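Local coordinates for protein methionyl-tRNA formyltransferase (Clostridium thermocellum, PDB 1ZGH) that probably transfers a formyl group from 10-formyltetrahydrofolate to the amino group of methionine carried on initiator tRNA, at residues T60-N64 and K65-T69; A163-I166 and I167-M171; E201-P204 and D205-L208. All blocks are in the same frame, centred on the assembly; numbering follows the deposited sequence.

Interaction 1 of 3, residues T60-N64 and K65-T69; sequences TIITN and KDELT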
ATOM      1  N   THR A  60      18.752  -4.489  -5.717  1.00 27.55           N
ATOM      2  CA  THR A  60      19.026  -3.159  -5.158  1.00 27.10           C
ATOM      3  C   THR A  60      17.761  -2.644  -4.456  1.00 26.16           C
ATOM      4  O   THR A  60      16.704  -2.581  -5.071  1.00 23.64           O
ATOM      5  CB  THR A  60      19.499  -2.191  -6.288  1.00 27.57           C
ATOM      6  OG1 THR A  60      20.596  -2.777  -6.973  1.00 29.61           O
ATOM      7  CG2 THR A  60      19.949  -0.832  -5.750  1.00 27.99           C
ATOM      8  N   ILE A  61      17.889  -2.269  -3.185  1.00 25.45           N
ATOM      9  CA  ILE A  61      16.790  -1.758  -2.400  1.00 27.36           C
ATOM     10  C   ILE A  61      16.902  -0.233  -2.347  1.00 27.88           C
ATOM     11  O   ILE A  61      17.962   0.302  -2.003  1.00 28.12           O
ATOM     12  CB  ILE A  61      16.766  -2.348  -0.983  1.00 27.14           C
ATOM     13  CG1 ILE A  61      16.722  -3.872  -1.062  1.00 27.91           C
ATOM     14  CG2 ILE A  61      15.541  -1.863  -0.195  1.00 27.40           C
ATOM     15  CD1 ILE A  61      16.885  -4.533   0.287  1.00 28.06           C
ATOM     16  N   ILE A  62      15.829   0.438  -2.755  1.00 27.77           N
ATOM     17  CA  ILE A  62      15.763   1.883  -2.755  1.00 28.40           C
ATOM     18  C   ILE A  62      14.636   2.318  -1.838  1.00 28.88           C
ATOM     19  O   ILE A  62      13.519   1.821  -1.957  1.00 28.36           O
ATOM     20  CB  ILE A  62      15.568   2.413  -4.181  1.00 28.66           C
ATOM     21  CG1 ILE A  62      16.832   2.086  -5.015  1.00 28.88           C
ATOM     22  CG2 ILE A  62      15.264   3.900  -4.145  1.00 29.93           C
ATOM     23  CD1 ILE A  62      16.771   2.523  -6.476  1.00 30.02           C
ATOM     24  N   THR A  63      14.933   3.219  -0.906  1.00 29.58           N
ATOM     25  CA  THR A  63      13.940   3.636   0.098  1.00 31.60           C
ATOM     26  C   THR A  63      13.646   5.131   0.145  1.00 32.85           C
ATOM     27  O   THR A  63      12.738   5.535   0.867  1.00 32.11           O
ATOM     28  CB  THR A  63      14.335   3.184   1.529  1.00 31.14           C
ATOM     29  OG1 THR A  63      15.575   3.783   1.901  1.00 30.98           O
ATOM     30  CG2 THR A  63      14.455   1.661   1.600  1.00 31.25           C
ATOM     31  N   ASN A  64      14.379   5.923  -0.640  1.00 34.45           N
ATOM     32  CA  ASN A  64      14.247   7.387  -0.650  1.00 35.72           C
ATOM     33  C   ASN A  64      13.940   7.887  -2.048  1.00 35.86           C
ATOM     34  O   ASN A  64      14.557   7.441  -3.047  1.00 34.81           O
ATOM     35  CB  ASN A  64      15.539   8.062  -0.152  1.00 36.37           C
ATOM     36  CG  ASN A  64      15.874   7.707   1.283  1.00 39.00           C
ATOM     37  OD1 ASN A  64      15.034   7.835   2.190  1.00 44.38           O
ATOM     38  ND2 ASN A  64      17.101   7.258   1.507  1.00 41.42           N
ATOM     39  N   LYS A  65      12.989   8.821  -2.127  1.00 36.60           N
ATOM     40  CA  LYS A  65      12.645   9.499  -3.390  1.00 37.36           C
ATOM     41  C   LYS A  65      13.863   9.851  -4.243  1.00 36.97           C
ATOM     42  O   LYS A  65      13.874   9.622  -5.463  1.00 36.26           O
ATOM     43  CB  LYS A  65      11.845  10.778  -3.099  1.00 37.81           C
ATOM     44  CG  LYS A  65      11.236  11.454  -4.330  1.00 38.39           C
ATOM     45  CD  LYS A  65      10.398  12.691  -3.927  1.00 39.73           C
ATOM     46  CE  LYS A  65       9.771  13.383  -5.146  1.00 41.94           C
ATOM     47  NZ  LYS A  65       8.438  14.030  -4.780  1.00 45.15           N
ATOM     48  N   ASP A  66      14.887  10.410  -3.604  1.00 37.20           N
ATOM     49  CA  ASP A  66      16.044  10.951  -4.323  1.00 38.43           C
ATOM     50  C   ASP A  66      16.970   9.884  -4.954  1.00 37.71           C
ATOM     51  O   ASP A  66      17.763  10.208  -5.824  1.00 37.42           O
ATOM     52  CB  ASP A  66      16.860  11.875  -3.412  1.00 39.16           C
ATOM     53  CG  ASP A  66      17.486  11.140  -2.221  1.00 43.06           C
ATOM     54  OD1 ASP A  66      18.206  11.802  -1.441  1.00 49.67           O
ATOM     55  OD2 ASP A  66      17.262   9.911  -2.048  1.00 47.80           O
ATOM     56  N   GLU A  67      16.860   8.637  -4.490  1.00 36.95           N
ATOM     57  CA  GLU A  67      17.620   7.498  -5.015  1.00 37.26           C
ATOM     58  C   GLU A  67      16.978   6.944  -6.295  1.00 35.60           C
ATOM     59  O   GLU A  67      17.607   6.166  -7.023  1.00 34.73           O
ATOM     60  CB  GLU A  67      17.676   6.362  -3.972  1.00 37.34           C
ATOM     61  CG  GLU A  67      18.482   6.624  -2.682  1.00 38.54           C
ATOM     62  CD  GLU A  67      18.025   5.747  -1.479  1.00 40.82           C
ATOM     63  OE1 GLU A  67      18.299   6.123  -0.304  1.00 47.16           O
ATOM     64  OE2 GLU A  67      17.372   4.703  -1.673  1.00 42.18           O
ATOM     65  N   LEU A  68      15.719   7.296  -6.557  1.00 34.34           N
ATOM     66  CA  LEU A  68      15.024   6.780  -7.748  1.00 33.96           C
ATOM     67  C   LEU A  68      14.990   7.801  -8.877  1.00 33.14           C
ATOM     68  O   LEU A  68      13.936   8.371  -9.188  1.00 33.29           O
ATOM     69  CB  LEU A  68      13.600   6.320  -7.415  1.00 33.95           C
ATOM     70  CG  LEU A  68      12.872   5.507  -8.503  1.00 33.75           C
ATOM     71  CD1 LEU A  68      13.347   4.077  -8.496  1.00 33.58           C
ATOM     72  CD2 LEU A  68      11.325   5.541  -8.317  1.00 34.08           C
ATOM     73  N   THR A  69      16.141   8.004  -9.504  1.00 31.68           N
ATOM     74  CA  THR A  69      16.253   8.920 -10.628  1.00 30.94           C
ATOM     75  C   THR A  69      16.660   8.131 -11.863  1.00 30.31           C
ATOM     76  O   THR A  69      17.298   7.076 -11.752  1.00 29.41           O
ATOM     77  CB  THR A  69      17.277  10.047 -10.376  1.00 30.93           C
ATOM     78  OG1 THR A  69      18.596   9.508 -10.307  1.00 31.70           O
ATOM     79  CG2 THR A  69      16.966  10.809  -9.098  1.00 30.70           C
TER
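Glu67 reaches back over the turn to the end of the strand, and its whole side chain meets Ile62, Thr63 and Asn64. At the root, CB of Glu67 packs 3.5 Å from CG2 of Ile62 and 3.4 Å from O of Asn64. The latter oxygen also accepts a hydrogen bond from N of Glu67 at 3.0 Å, the donor standing well above the carbonyl plane. With CG beside its own backbone N (chi1 -67°) and an extended chain beyond it, the side chain runs past CB of Asn64. The carboxylate then divides its work. OE2 takes the N-H of Thr63 on the syn side, 26° out of the carboxylate plane, with N of Thr63 3.0 Å from OE2. A weak bond reaches the same OE2 from N of Asn64, and CG2 of Ile62 lies 3.3 Å from OE2. OE1 meets ND2 of Asn64, whose amide is turned 77° from the carboxylate; the modelled separation is very short, so the detail of that bond is doubtful. CD1 of Ile62 and CD1 of Leu68 also touch at 4.3 Å, and both side chains meet Trp86. The Glu67 N to Asn64 O bond closes the 3-10 turn 65-67, and the carboxylate ties it back to the end of edge strand 57-62, before Thr69, N-cap of helix 70-76, in the beta-alpha-beta crossover of the formyltransferase domain.

Interaction 2 of 3, residues A163-I166 and I167-M171; sequences ASKI and IFNDM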
ATOM      1  N   ALA A 163      -0.416  -7.947   3.552  1.00 24.18           N
ATOM      2  CA  ALA A 163      -0.261  -7.721   2.117  1.00 24.96           C
ATOM      3  C   ALA A 163       1.195  -7.887   1.686  1.00 25.09           C
ATOM      4  O   ALA A 163       1.489  -8.532   0.665  1.00 24.48           O
ATOM      5  CB  ALA A 163      -0.747  -6.347   1.776  1.00 24.44           C
ATOM      6  N   SER A 164       2.096  -7.301   2.475  1.00 26.04           N
ATOM      7  CA  SER A 164       3.535  -7.334   2.203  1.00 26.44           C
ATOM      8  C   SER A 164       4.023  -8.777   2.137  1.00 26.75           C
ATOM      9  O   SER A 164       4.797  -9.149   1.230  1.00 26.09           O
ATOM     10  CB  SER A 164       4.302  -6.533   3.260  1.00 26.76           C
ATOM     11  OG  SER A 164       5.667  -6.383   2.896  1.00 26.70           O
ATOM     12  N   LYS A 165       3.557  -9.596   3.085  1.00 26.62           N
ATOM     13  CA  LYS A 165       3.904 -11.004   3.101  1.00 27.96           C
ATOM     14  C   LYS A 165       3.422 -11.730   1.822  1.00 27.37           C
ATOM     15  O   LYS A 165       4.154 -12.526   1.260  1.00 27.08           O
ATOM     16  CB  LYS A 165       3.414 -11.670   4.382  1.00 27.73           C
ATOM     17  CG  LYS A 165       3.752 -13.127   4.538  1.00 32.10           C
ATOM     18  CD  LYS A 165       3.558 -13.631   6.018  1.00 32.04           C
ATOM     19  CE  LYS A 165       3.487 -15.127   6.120  1.00 35.11           C
ATOM     20  NZ  LYS A 165       3.655 -15.615   7.551  1.00 38.86           N
ATOM     21  N   ILE A 166       2.215 -11.430   1.353  1.00 26.85           N
ATOM     22  CA  ILE A 166       1.711 -11.985   0.088  1.00 26.80           C
ATOM     23  C   ILE A 166       2.564 -11.524  -1.101  1.00 26.42           C
ATOM     24  O   ILE A 166       2.883 -12.319  -1.992  1.00 25.95           O
ATOM     25  CB  ILE A 166       0.201 -11.621  -0.121  1.00 27.22           C
ATOM     26  CG1 ILE A 166      -0.636 -12.360   0.935  1.00 28.42           C
ATOM     27  CG2 ILE A 166      -0.268 -11.960  -1.568  1.00 27.67           C
ATOM     28  CD1 ILE A 166      -2.141 -11.937   1.065  1.00 27.59           C
ATOM     29  N   ILE A 167       2.947 -10.252  -1.105  1.00 25.32           N
ATOM     30  CA  ILE A 167       3.682  -9.681  -2.195  1.00 25.67           C
ATOM     31  C   ILE A 167       5.083 -10.323  -2.290  1.00 26.08           C
ATOM     32  O   ILE A 167       5.547 -10.750  -3.379  1.00 25.72           O
ATOM     33  CB  ILE A 167       3.775  -8.156  -2.065  1.00 25.10           C
ATOM     34  CG1 ILE A 167       2.415  -7.539  -2.410  1.00 24.91           C
ATOM     35  CG2 ILE A 167       4.847  -7.574  -3.009  1.00 24.79           C
ATOM     36  CD1 ILE A 167       2.285  -6.041  -2.031  1.00 25.43           C
ATOM     37  N   PHE A 168       5.745 -10.399  -1.146  1.00 26.24           N
ATOM     38  CA  PHE A 168       7.122 -10.902  -1.091  1.00 26.87           C
ATOM     39  C   PHE A 168       7.255 -12.414  -1.159  1.00 28.13           C
ATOM     40  O   PHE A 168       8.229 -12.905  -1.753  1.00 26.11           O
ATOM     41  CB  PHE A 168       7.865 -10.365   0.133  1.00 26.59           C
ATOM     42  CG  PHE A 168       8.379  -8.952  -0.057  1.00 26.33           C
ATOM     43  CD1 PHE A 168       9.551  -8.730  -0.747  1.00 24.48           C
ATOM     44  CD2 PHE A 168       7.676  -7.860   0.440  1.00 27.22           C
ATOM     45  CE1 PHE A 168      10.039  -7.427  -0.951  1.00 23.28           C
ATOM     46  CE2 PHE A 168       8.149  -6.548   0.262  1.00 25.99           C
ATOM     47  CZ  PHE A 168       9.362  -6.342  -0.446  1.00 26.95           C
ATOM     48  N   ASN A 169       6.305 -13.146  -0.589  1.00 28.44           N
ATOM     49  CA  ASN A 169       6.445 -14.614  -0.525  1.00 30.01           C
ATOM     50  C   ASN A 169       5.811 -15.306  -1.716  1.00 30.02           C
ATOM     51  O   ASN A 169       6.257 -16.371  -2.100  1.00 30.02           O
ATOM     52  CB  ASN A 169       5.869 -15.168   0.776  1.00 30.76           C
ATOM     53  CG  ASN A 169       6.688 -14.764   2.017  1.00 33.85           C
ATOM     54  OD1 ASN A 169       7.732 -14.102   1.923  1.00 36.27           O
ATOM     55  ND2 ASN A 169       6.227 -15.196   3.175  1.00 35.84           N
ATOM     56  N   ASP A 170       4.810 -14.682  -2.333  1.00 30.40           N
ATOM     57  CA  ASP A 170       4.044 -15.312  -3.420  1.00 31.07           C
ATOM     58  C   ASP A 170       4.171 -14.544  -4.738  1.00 30.45           C
ATOM     59  O   ASP A 170       4.636 -15.103  -5.738  1.00 30.13           O
ATOM     60  CB  ASP A 170       2.579 -15.432  -2.985  1.00 32.18           C
ATOM     61  CG  ASP A 170       1.670 -16.019  -4.066  1.00 35.54           C
ATOM     62  OD1 ASP A 170       0.439 -16.066  -3.817  1.00 38.37           O
ATOM     63  OD2 ASP A 170       2.159 -16.445  -5.150  1.00 41.14           O
HETATM   64  N   MSE A 171       3.806 -13.266  -4.743  1.00 29.15           N
HETATM   65  CA  MSE A 171       3.683 -12.527  -5.991  1.00 30.12           C
HETATM   66  C   MSE A 171       5.017 -12.220  -6.701  1.00 29.26           C
HETATM   67  O   MSE A 171       5.139 -12.474  -7.902  1.00 28.16           O
HETATM   68  CB  MSE A 171       2.852 -11.260  -5.798  1.00 29.45           C
HETATM   69  CG  MSE A 171       1.456 -11.564  -5.271  1.00 30.36           C
HETATM   70 SE   MSE A 171       0.363  -9.970  -5.130  1.00 36.36          SE
HETATM   71  CE  MSE A 171      -0.317  -9.866  -6.981  1.00 32.30           C
TER
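Ile167, Phe168 and Asn169 send their N-H groups to the carbonyls of Ala163, Ser164 and Lys165 in regular i to i+4 bonds, after which O of Ile166 accepts two donors, N of Asp170 and N of Met171, each at 3.1 Å. The second is the straighter approach: N of Met171 lies in the carbonyl plane, whereas N of Asp170 stands 40° out of it. Phe168 lies alongside Ser164, one turn earlier, with one edge of its ring against it: CD2 is 3.3 Å from O of Ser164, which sits near the ring plane, and 3.5 Å from OG. That hydroxyl is carried forward by a chi1 of -171°, opposite the backbone N, and is satisfied by Asn42 and Asn45 of helix 40-52. The ring itself packs on Asn45, Ala46 and Phe49, so this flank of the helix meets helix 40-52. The i to i+5 bond to Met171 marks a wider pi-type turn, in the middle of helix 156-178, the long helix laid against the mixed sheet of the formyltransferase fold. CB of Ile167 rests over the preceding turn, and its CG1 comes 3.4 Å from O of Ala163, while the side chain faces Phe103 of the sheet. Met171, present as selenomethionine, meets Ile166 obliquely, its CG and its selenium each 4.1 Å from CG2 of Ile166; the two share Ile130 and Arg148 as neighbours on the strands. On the outer flank CG of Lys165 passes 3.5 Å from ND2 of Asn169, an aliphatic stem crossing an amide. Asp170 points to a different flank, where OD1 forms a salt bridge with NE of Arg148.

Interaction 3 of 3, residues E201-P204 and D205-L208; sequences EISP and DFDL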
ATOM      1  N   GLU A 201     -10.915  12.840  11.076  1.00 26.62           N
ATOM      2  CA  GLU A 201     -11.832  13.273  12.106  1.00 27.45           C
ATOM      3  C   GLU A 201     -13.070  12.369  12.139  1.00 28.56           C
ATOM      4  O   GLU A 201     -13.694  12.148  11.113  1.00 27.35           O
ATOM      5  CB  GLU A 201     -12.256  14.748  11.896  1.00 26.98           C
ATOM      6  CG  GLU A 201     -12.954  15.323  13.129  1.00 27.44           C
ATOM      7  CD  GLU A 201     -13.382  16.778  12.992  1.00 29.30           C
ATOM      8  OE1 GLU A 201     -13.108  17.400  11.953  1.00 31.66           O
ATOM      9  OE2 GLU A 201     -13.991  17.299  13.944  1.00 30.79           O
ATOM     10  N   ILE A 202     -13.381  11.831  13.312  1.00 28.85           N
ATOM     11  CA  ILE A 202     -14.537  10.969  13.525  1.00 30.35           C
ATOM     12  C   ILE A 202     -15.747  11.890  13.812  1.00 31.78           C
ATOM     13  O   ILE A 202     -15.649  12.787  14.667  1.00 32.91           O
ATOM     14  CB  ILE A 202     -14.330  10.082  14.742  1.00 30.22           C
ATOM     15  CG1 ILE A 202     -13.182   9.078  14.525  1.00 32.27           C
ATOM     16  CG2 ILE A 202     -15.618   9.374  15.170  1.00 33.49           C
ATOM     17  CD1 ILE A 202     -12.619   8.536  15.850  1.00 31.39           C
ATOM     18  N   SER A 203     -16.871  11.644  13.141  1.00 30.99           N
ATOM     19  CA  SER A 203     -18.102  12.389  13.408  1.00 31.67           C
ATOM     20  C   SER A 203     -18.875  11.790  14.558  1.00 31.42           C
ATOM     21  O   SER A 203     -18.900  10.567  14.707  1.00 29.94           O
ATOM     22  CB  SER A 203     -18.978  12.392  12.154  1.00 32.22           C
ATOM     23  OG  SER A 203     -20.321  12.710  12.453  1.00 34.75           O
ATOM     24  N   PRO A 204     -19.587  12.637  15.350  1.00 32.33           N
ATOM     25  CA  PRO A 204     -20.433  12.065  16.383  1.00 32.48           C
ATOM     26  C   PRO A 204     -21.612  11.247  15.840  1.00 33.06           C
ATOM     27  O   PRO A 204     -22.233  10.521  16.605  1.00 34.89           O
ATOM     28  CB  PRO A 204     -20.929  13.302  17.162  1.00 32.29           C
ATOM     29  CG  PRO A 204     -20.857  14.381  16.241  1.00 32.86           C
ATOM     30  CD  PRO A 204     -19.682  14.109  15.342  1.00 32.07           C
ATOM     31  N   ASP A 205     -21.889  11.323  14.546  1.00 32.65           N
ATOM     32  CA  ASP A 205     -23.013  10.591  13.936  1.00 32.97           C
ATOM     33  C   ASP A 205     -22.633   9.184  13.435  1.00 31.68           C
ATOM     34  O   ASP A 205     -23.490   8.443  12.951  1.00 30.45           O
ATOM     35  CB  ASP A 205     -23.522  11.378  12.740  1.00 34.08           C
ATOM     36  CG  ASP A 205     -24.171  12.676  13.138  1.00 37.90           C
ATOM     37  OD1 ASP A 205     -24.789  12.750  14.237  1.00 41.19           O
ATOM     38  OD2 ASP A 205     -24.060  13.616  12.337  1.00 42.12           O
ATOM     39  N   PHE A 206     -21.354   8.842  13.519  1.00 29.45           N
ATOM     40  CA  PHE A 206     -20.896   7.501  13.150  1.00 29.33           C
ATOM     41  C   PHE A 206     -21.463   6.503  14.144  1.00 28.69           C
ATOM     42  O   PHE A 206     -21.470   6.758  15.352  1.00 28.71           O
ATOM     43  CB  PHE A 206     -19.373   7.383  13.212  1.00 29.25           C
ATOM     44  CG  PHE A 206     -18.619   8.094  12.118  1.00 28.94           C
ATOM     45  CD1 PHE A 206     -19.253   8.925  11.195  1.00 31.82           C
ATOM     46  CD2 PHE A 206     -17.220   7.962  12.060  1.00 30.41           C
ATOM     47  CE1 PHE A 206     -18.507   9.584  10.203  1.00 33.10           C
ATOM     48  CE2 PHE A 206     -16.471   8.610  11.082  1.00 31.26           C
ATOM     49  CZ  PHE A 206     -17.122   9.431  10.143  1.00 30.95           C
ATOM     50  N   ASP A 207     -21.911   5.354  13.655  1.00 27.62           N
ATOM     51  CA  ASP A 207     -22.212   4.257  14.566  1.00 27.61           C
ATOM     52  C   ASP A 207     -20.921   3.643  15.180  1.00 26.76           C
ATOM     53  O   ASP A 207     -19.774   3.972  14.778  1.00 26.09           O
ATOM     54  CB  ASP A 207     -23.236   3.257  13.920  1.00 28.59           C
ATOM     55  CG  ASP A 207     -22.636   2.313  12.869  1.00 27.96           C
ATOM     56  OD1 ASP A 207     -21.425   2.100  12.764  1.00 27.21           O
ATOM     57  OD2 ASP A 207     -23.426   1.739  12.093  1.00 32.35           O
ATOM     58  N   LEU A 208     -21.068   2.777  16.178  1.00 26.22           N
ATOM     59  CA  LEU A 208     -19.903   2.281  16.891  1.00 27.26           C
ATOM     60  C   LEU A 208     -18.917   1.489  15.996  1.00 26.14           C
ATOM     61  O   LEU A 208     -17.710   1.669  16.131  1.00 25.67           O
ATOM     62  CB  LEU A 208     -20.326   1.421  18.088  1.00 28.30           C
ATOM     63  CG  LEU A 208     -19.220   1.144  19.107  1.00 29.82           C
ATOM     64  CD1 LEU A 208     -18.828   2.397  19.883  1.00 30.31           C
ATOM     65  CD2 LEU A 208     -19.695   0.047  20.064  1.00 29.59           C
TER
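Two first torsions set up this turn: Ser203 holds OG opposite its backbone N (chi1 161°), which sends the hydroxyl forward to Asp205, and Phe206 holds CG beside its own N (chi1 -72°), which folds the ring back over Ser203. A chi2 of 7° then turns the ring broadside. As evidence, N of Ser203 lies 3.6 Å above the ring plane of Phe206 and over its centre, and CB of Ser203 is 3.5 Å from CE1. CD2 of the same ring is 3.8 Å from CG2 of Ile202, the two side chains meeting at a slant.

The backbone between them makes a type I beta turn from Ser203 to Phe206, with Pro204 and Asp205 at its corners. N of Phe206 donates to O of Ser203 at 3.2 Å, well above the carbonyl plane, and N of Asp205 donates to OG of Ser203 at 3.0 Å. The second bond makes an ST turn, so Ser203 fixes the bend twice, once through its carbonyl and once through its hydroxyl. Asp205 adds a looser touch, CB lying 3.5 Å from that hydroxyl oxygen.

The turn lies at the surface of the C-terminal domain, and Asp207 follows directly as N-cap of helix 208-217, its OD1 bonded to N of Lys210. Phe206 reaches that helix at Ile211 and Tyr214, while Ile202 packs on Ile211 as well as on Ile228 and Phe237, so these two residues hold the exposed bend to helix 208-217 and to strands 227-230 and 233-243.

From the N terminus, interaction 1 closes the short connection between edge strand 57-62 and helix 70-76. Interaction 2 closes no loop, being successive turns within helix 156-178, and interaction 3 closes the bend leading into helix 208-217. They follow in series, so none nests within or crosses another. Interactions 1 and 2 are 21 Å apart between centres and do not touch, yet both meet helix 40-52: Ile61 and Phe168 each pack on Ala46. Both lie in the formyltransferase domain, one at its edge strand and one on its long helix. Interaction 3, about 23 Å from interaction 2 at the nearest atoms, belongs to the C-terminal domain, across the chain's centre from both.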